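Local coordinates for protein histidine--tRNA ligase (Staphylococcus aureus, PDB 1QE0) that charges tRNA(His) with L-histidine in an ATP-dependent reaction, working as a homodimeric class II aminoacyl-tRNA synthetase, at residues A[23-28]-A[151-156]; A[101-106]-A[140-145]. All blocks are in the same frame, centred on the assembly; numbering follows the deposited sequence.

In the fold
Helix 137-153 takes part in both contacts and shows how one helix can be tied down by different chemistry at different points. Near its C-terminal end, contact 1 joins it to helix 13-33 through a neutral amide that stacks on a ring and bonds to a serine, in a partly buried setting. Contact 2, about 15 Å away between centres, is buried and ionic: a lysine from strand 102-111 meets a glutamate of the helix. Both contacts touch the second subunit, which in contact 2 supplies further charged partners. The hydrogen bond between Asp27 OD1 and Tyr105 OH, probable at 2.8 Å, connects the two sites. Along the chain, contact 2 is nested within the loop that contact 1 closes.

Contact 1. Residues A[23-28]-A[151-156]; sequences ENQLDE and YQSFGL
Gln25 reaches from helix 13-33 to Ser153 and Phe154, and its amide does two jobs at once: it lies flat on an aromatic ring and donates from NE2 to a serine. The amide and the Phe154 ring are stacked, their planes 3° apart. Gln25 NE2 sits over one face, offset toward the rim, and comes to 3.4 Å from Phe154 CE1. The aliphatic part of the glutamine follows the same ring, with Gln25 CG 3.7 Å from Phe154 CZ. With CG anti to the backbone N (chi1 174°), the chain leaves the helix toward the partner segment, and a bend at chi2 accompanies the turn of the amide onto the ring.

The polar part uses the same nitrogen. Gln25 NE2 donates to Ser153 OG at 2.9 Å, the acceptor lying close to the amide plane, and gives a second, weak bond to the carbonyl O of Ser153 at 3.3 Å. Ser153 OG is also hydrogen-bonded to Ile150 O, one turn back in its own helix, which helps fix the hydroxyl that receives the glutamine. Ring stacking and hydrogen bonding together probably restrict rotation of the amide.

The backbone beneath this grip is a helix terminus. Gly155, with positive phi, takes part in a Schellman motif at the C-terminal end of helix 137-153.

Phe154 also packs on Tyr21 and Ile22 of helix 13-33, while Ser153 touches Leu29 of that helix. Leu26 lies against Ile310 of helix 310-319, and Tyr151 and Leu156 reach the same helix through Leu313. Tyr151 further packs on strands 265-272 and 280-290, placing this helix-to-helix junction against the sheet of the catalytic domain.

Contact 2. Residues A[101-106]-A[140-145]; sequences PIKLYY and DAEVLA
Lys103 crosses from strand 102-111 to Glu142 on helix 137-153, and the contact between the two segments is made by the far ends of these side chains. Starting from CB, which points toward the helix, the lysine runs through CG and CD, which stay short of the other segment; the side chain as a whole also packs on Tyr35. A bend at chi3 (89°) then redirects the chain. Its CE passes 3.1 Å from Glu142 OE1, and NZ completes the approach by donating to Glu142 OE2 at 3.0 Å in a salt bridge. That oxygen receives it through the syn lone pair, on the side of its sister oxygen. Glu142 arrives from the opposite direction, extended beyond CG.

The stronger partners of both side chains are on the second subunit: its Asp360 forms a salt bridge with Lys103 NZ, and its Tyr363 a hydrogen bond with Glu142 OE2, which is also salt-bridged to its Arg353. OE1 bonds to Tyr35 OH of its own chain. Shared among cations and hydroxyls, the buried carboxylate is probably kept ionised.

The result is an ionic network spanning the dimer interface. Strand 102-111 belongs to the mixed, largely antiparallel sheet of the class II synthetase core, and Arg353, Asp360 and Tyr363 of the second subunit lie in the range of its anticodon-binding domain, so the network joins the catalytic domain of one subunit to the anticodon-binding domain of the other.

Contact 1. Residues A[23-28]-A[151-156]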
loop_
_atom_site.group_PDB
_atom_site.type_symbol
_atom_site.label_atom_id
_atom_site.label_comp_id
_atom_site.label_asym_id
_atom_site.label_seq_id
_atom_site.Cartn_x
_atom_site.Cartn_y
_atom_site.Cartn_z
ATOM N N GLU A 23 -1.577 6.300 0.274
ATOM C CA GLU A 23 -0.763 5.206 -0.221
ATOM C C GLU A 23 -0.514 5.320 -1.707
ATOM O O GLU A 23 0.624 5.152 -2.142
ATOM C CB GLU A 23 -1.411 3.855 0.065
ATOM C CG GLU A 23 -1.557 3.602 1.524
ATOM C CD GLU A 23 -2.427 2.405 1.850
ATOM O OE1 GLU A 23 -3.202 1.927 0.979
ATOM O OE2 GLU A 23 -2.322 1.942 3.009
ATOM N N ASN A 24 -1.545 5.632 -2.486
ATOM C CA ASN A 24 -1.377 5.739 -3.936
ATOM C C ASN A 24 -0.501 6.910 -4.323
ATOM O O ASN A 24 0.340 6.807 -5.216
ATOM C CB ASN A 24 -2.712 5.810 -4.678
ATOM C CG ASN A 24 -2.533 5.927 -6.213
ATOM O OD1 ASN A 24 -2.833 6.962 -6.815
ATOM N ND2 ASN A 24 -2.068 4.848 -6.847
ATOM N N GLN A 25 -0.661 8.019 -3.624
ATOM C CA GLN A 25 0.147 9.198 -3.904
ATOM C C GLN A 25 1.643 8.957 -3.625
ATOM O O GLN A 25 2.507 9.509 -4.320
ATOM C CB GLN A 25 -0.375 10.380 -3.100
ATOM C CG GLN A 25 0.482 11.578 -3.216
ATOM C CD GLN A 25 -0.309 12.832 -3.127
ATOM O OE1 GLN A 25 -1.430 12.899 -3.605
ATOM N NE2 GLN A 25 0.283 13.860 -2.558
ATOM N N LEU A 26 1.951 8.165 -2.592
ATOM C CA LEU A 26 3.340 7.845 -2.239
ATOM C C LEU A 26 3.962 6.900 -3.285
ATOM O O LEU A 26 5.133 7.034 -3.657
ATOM C CB LEU A 26 3.412 7.243 -0.838
ATOM C CG LEU A 26 3.236 8.227 0.332
ATOM C CD1 LEU A 26 3.051 7.520 1.711
ATOM C CD2 LEU A 26 4.427 9.155 0.333
ATOM N N ASP A 27 3.170 5.972 -3.798
ATOM C CA ASP A 27 3.677 5.068 -4.813
ATOM C C ASP A 27 4.062 5.862 -6.053
ATOM O O ASP A 27 5.046 5.531 -6.715
ATOM C CB ASP A 27 2.623 4.015 -5.147
ATOM C CG ASP A 27 2.305 3.109 -3.968
ATOM O OD1 ASP A 27 3.108 2.995 -3.016
ATOM O OD2 ASP A 27 1.235 2.496 -3.981
ATOM N N GLU A 28 3.307 6.920 -6.348
ATOM C CA GLU A 28 3.579 7.768 -7.512
ATOM C C GLU A 28 4.825 8.576 -7.317
ATOM O O GLU A 28 5.658 8.649 -8.202
ATOM C CB GLU A 28 2.451 8.731 -7.763
ATOM C CG GLU A 28 1.149 8.062 -8.078
ATOM C CD GLU A 28 0.077 9.055 -8.445
ATOM O OE1 GLU A 28 0.426 10.245 -8.702
ATOM O OE2 GLU A 28 -1.106 8.639 -8.484
ATOM N N TYR A 151 5.421 15.338 2.115
ATOM C CA TYR A 151 4.533 16.144 2.930
ATOM C C TYR A 151 3.998 17.369 2.225
ATOM O O TYR A 151 2.825 17.713 2.382
ATOM C CB TYR A 151 5.217 16.528 4.214
ATOM C CG TYR A 151 5.436 15.354 5.081
ATOM C CD1 TYR A 151 4.430 14.883 5.890
ATOM C CD2 TYR A 151 6.637 14.718 5.106
ATOM C CE1 TYR A 151 4.619 13.796 6.716
ATOM C CE2 TYR A 151 6.849 13.625 5.930
ATOM C CZ TYR A 151 5.835 13.173 6.736
ATOM O OH TYR A 151 6.052 12.108 7.580
ATOM N N GLN A 152 4.821 18.036 1.432
ATOM C CA GLN A 152 4.304 19.199 0.732
ATOM C C GLN A 152 3.318 18.789 -0.342
ATOM O O GLN A 152 2.431 19.544 -0.680
ATOM C CB GLN A 152 5.424 20.013 0.104
ATOM C CG GLN A 152 6.402 20.637 1.102
ATOM C CD GLN A 152 7.299 21.663 0.443
ATOM O OE1 GLN A 152 7.892 21.398 -0.609
ATOM N NE2 GLN A 152 7.391 22.847 1.038
ATOM N N SER A 153 3.411 17.569 -0.841
ATOM C CA SER A 153 2.502 17.175 -1.895
ATOM C C SER A 153 1.069 17.087 -1.377
ATOM O O SER A 153 0.108 17.120 -2.147
ATOM C CB SER A 153 2.961 15.862 -2.572
ATOM O OG SER A 153 2.900 14.711 -1.738
ATOM N N PHE A 154 0.929 16.968 -0.065
ATOM C CA PHE A 154 -0.391 16.844 0.510
ATOM C C PHE A 154 -0.949 18.176 0.947
ATOM O O PHE A 154 -2.073 18.241 1.423
ATOM C CB PHE A 154 -0.363 15.867 1.685
ATOM C CG PHE A 154 -0.206 14.438 1.271
ATOM C CD1 PHE A 154 -1.264 13.766 0.643
ATOM C CD2 PHE A 154 0.987 13.764 1.490
ATOM C CE1 PHE A 154 -1.144 12.452 0.246
ATOM C CE2 PHE A 154 1.129 12.435 1.099
ATOM C CZ PHE A 154 0.058 11.773 0.472
ATOM N N GLY A 155 -0.141 19.222 0.845
ATOM C CA GLY A 155 -0.586 20.550 1.226
ATOM C C GLY A 155 -0.211 21.003 2.624
ATOM O O GLY A 155 -0.601 22.096 3.045
ATOM N N LEU A 156 0.485 20.159 3.379
ATOM C CA LEU A 156 0.897 20.527 4.726
ATOM C C LEU A 156 1.743 21.746 4.558
ATOM O O LEU A 156 2.428 21.891 3.552
ATOM C CB LEU A 156 1.708 19.433 5.369
ATOM C CG LEU A 156 0.964 18.433 6.246
ATOM C CD1 LEU A 156 -0.482 18.823 6.386
ATOM C CD2 LEU A 156 1.133 17.025 5.695
#

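Contact 2. Residues A[101-106]-A[140-145]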
loop_
_atom_site.group_PDB
_atom_site.type_symbol
_atom_site.label_atom_id
_atom_site.label_comp_id
_atom_site.label_asym_id
_atom_site.label_seq_id
_atom_site.Cartn_x
_atom_site.Cartn_y
_atom_site.Cartn_z
ATOM N N PRO A 101 22.686 2.965 -6.559
ATOM C CA PRO A 101 22.374 2.391 -5.244
ATOM C C PRO A 101 21.034 1.672 -5.242
ATOM O O PRO A 101 20.202 1.873 -6.131
ATOM C CB PRO A 101 22.345 3.621 -4.335
ATOM C CG PRO A 101 21.849 4.703 -5.235
ATOM C CD PRO A 101 22.603 4.438 -6.515
ATOM N N ILE A 102 20.857 0.747 -4.313
ATOM C CA ILE A 102 19.582 0.054 -4.210
ATOM C C ILE A 102 18.622 1.042 -3.527
ATOM O O ILE A 102 18.810 1.411 -2.365
ATOM C CB ILE A 102 19.704 -1.192 -3.360
ATOM C CG1 ILE A 102 20.603 -2.195 -4.045
ATOM C CG2 ILE A 102 18.368 -1.746 -3.129
ATOM C CD1 ILE A 102 20.401 -2.183 -5.533
ATOM N N LYS A 103 17.685 1.567 -4.303
ATOM C CA LYS A 103 16.711 2.528 -3.825
ATOM C C LYS A 103 15.386 1.809 -3.634
ATOM O O LYS A 103 14.658 1.618 -4.610
ATOM C CB LYS A 103 16.579 3.600 -4.882
ATOM C CG LYS A 103 17.846 4.431 -5.022
ATOM C CD LYS A 103 17.827 5.320 -6.246
ATOM C CE LYS A 103 17.213 6.654 -5.987
ATOM N NZ LYS A 103 17.520 7.520 -7.157
ATOM N N LEU A 104 15.061 1.435 -2.395
ATOM C CA LEU A 104 13.841 0.682 -2.072
ATOM C C LEU A 104 12.906 1.388 -1.073
ATOM O O LEU A 104 13.375 2.127 -0.200
ATOM C CB LEU A 104 14.247 -0.631 -1.406
ATOM C CG LEU A 104 15.061 -1.752 -2.055
ATOM C CD1 LEU A 104 15.530 -2.715 -0.954
ATOM C CD2 LEU A 104 14.262 -2.482 -3.091
ATOM N N TYR A 105 11.607 1.109 -1.153
ATOM C CA TYR A 105 10.646 1.682 -0.219
ATOM C C TYR A 105 9.641 0.642 0.217
ATOM O O TYR A 105 9.480 -0.399 -0.436
ATOM C CB TYR A 105 9.916 2.896 -0.803
ATOM C CG TYR A 105 8.708 2.635 -1.680
ATOM C CD1 TYR A 105 7.432 2.503 -1.150
ATOM C CD2 TYR A 105 8.843 2.595 -3.048
ATOM C CE1 TYR A 105 6.335 2.347 -1.970
ATOM C CE2 TYR A 105 7.754 2.430 -3.880
ATOM C CZ TYR A 105 6.515 2.311 -3.350
ATOM O OH TYR A 105 5.470 2.168 -4.237
ATOM N N TYR A 106 8.993 0.895 1.350
ATOM C CA TYR A 106 8.006 -0.040 1.867
ATOM C C TYR A 106 6.880 0.721 2.498
ATOM O O TYR A 106 6.951 1.933 2.623
ATOM C CB TYR A 106 8.640 -0.998 2.861
ATOM C CG TYR A 106 9.260 -0.343 4.041
ATOM C CD1 TYR A 106 10.643 -0.213 4.138
ATOM C CD2 TYR A 106 8.471 0.174 5.060
ATOM C CE1 TYR A 106 11.223 0.428 5.224
ATOM C CE2 TYR A 106 9.039 0.821 6.153
ATOM C CZ TYR A 106 10.408 0.950 6.229
ATOM O OH TYR A 106 10.948 1.624 7.294
ATOM N N ASP A 140 21.942 12.088 -0.292
ATOM C CA ASP A 140 21.362 12.634 0.914
ATOM C C ASP A 140 20.390 13.713 0.504
ATOM O O ASP A 140 19.221 13.679 0.890
ATOM C CB ASP A 140 22.454 13.267 1.766
ATOM C CG ASP A 140 23.265 12.253 2.510
ATOM O OD1 ASP A 140 23.501 12.478 3.705
ATOM O OD2 ASP A 140 23.653 11.229 1.920
ATOM N N ALA A 141 20.862 14.666 -0.295
ATOM C CA ALA A 141 19.994 15.742 -0.753
ATOM C C ALA A 141 18.735 15.155 -1.401
ATOM O O ALA A 141 17.630 15.599 -1.092
ATOM C CB ALA A 141 20.719 16.669 -1.716
ATOM N N GLU A 142 18.884 14.111 -2.219
ATOM C CA GLU A 142 17.718 13.501 -2.873
ATOM C C GLU A 142 16.693 12.977 -1.877
ATOM O O GLU A 142 15.478 13.145 -2.109
ATOM C CB GLU A 142 18.114 12.354 -3.795
ATOM C CG GLU A 142 16.925 11.639 -4.394
ATOM C CD GLU A 142 17.323 10.370 -5.105
ATOM O OE1 GLU A 142 17.322 9.310 -4.439
ATOM O OE2 GLU A 142 17.633 10.431 -6.317
ATOM N N VAL A 143 17.161 12.343 -0.788
ATOM C CA VAL A 143 16.216 11.846 0.178
ATOM C C VAL A 143 15.629 12.948 1.013
ATOM O O VAL A 143 14.485 12.821 1.450
ATOM C CB VAL A 143 16.719 10.715 1.067
ATOM C CG1 VAL A 143 17.748 9.854 0.357
ATOM C CG2 VAL A 143 17.155 11.215 2.381
ATOM N N LEU A 144 16.363 14.054 1.195
ATOM C CA LEU A 144 15.840 15.189 2.000
ATOM C C LEU A 144 14.846 16.005 1.209
ATOM O O LEU A 144 13.862 16.476 1.752
ATOM C CB LEU A 144 16.932 16.115 2.502
ATOM C CG LEU A 144 17.862 15.504 3.537
ATOM C CD1 LEU A 144 19.021 16.450 3.722
ATOM C CD2 LEU A 144 17.155 15.229 4.830
ATOM N N ALA A 145 15.118 16.192 -0.070
ATOM C CA ALA A 145 14.221 16.913 -0.941
ATOM C C ALA A 145 12.920 16.089 -1.024
ATOM O O ALA A 145 11.811 16.649 -1.070
ATOM C CB ALA A 145 14.847 17.039 -2.294
#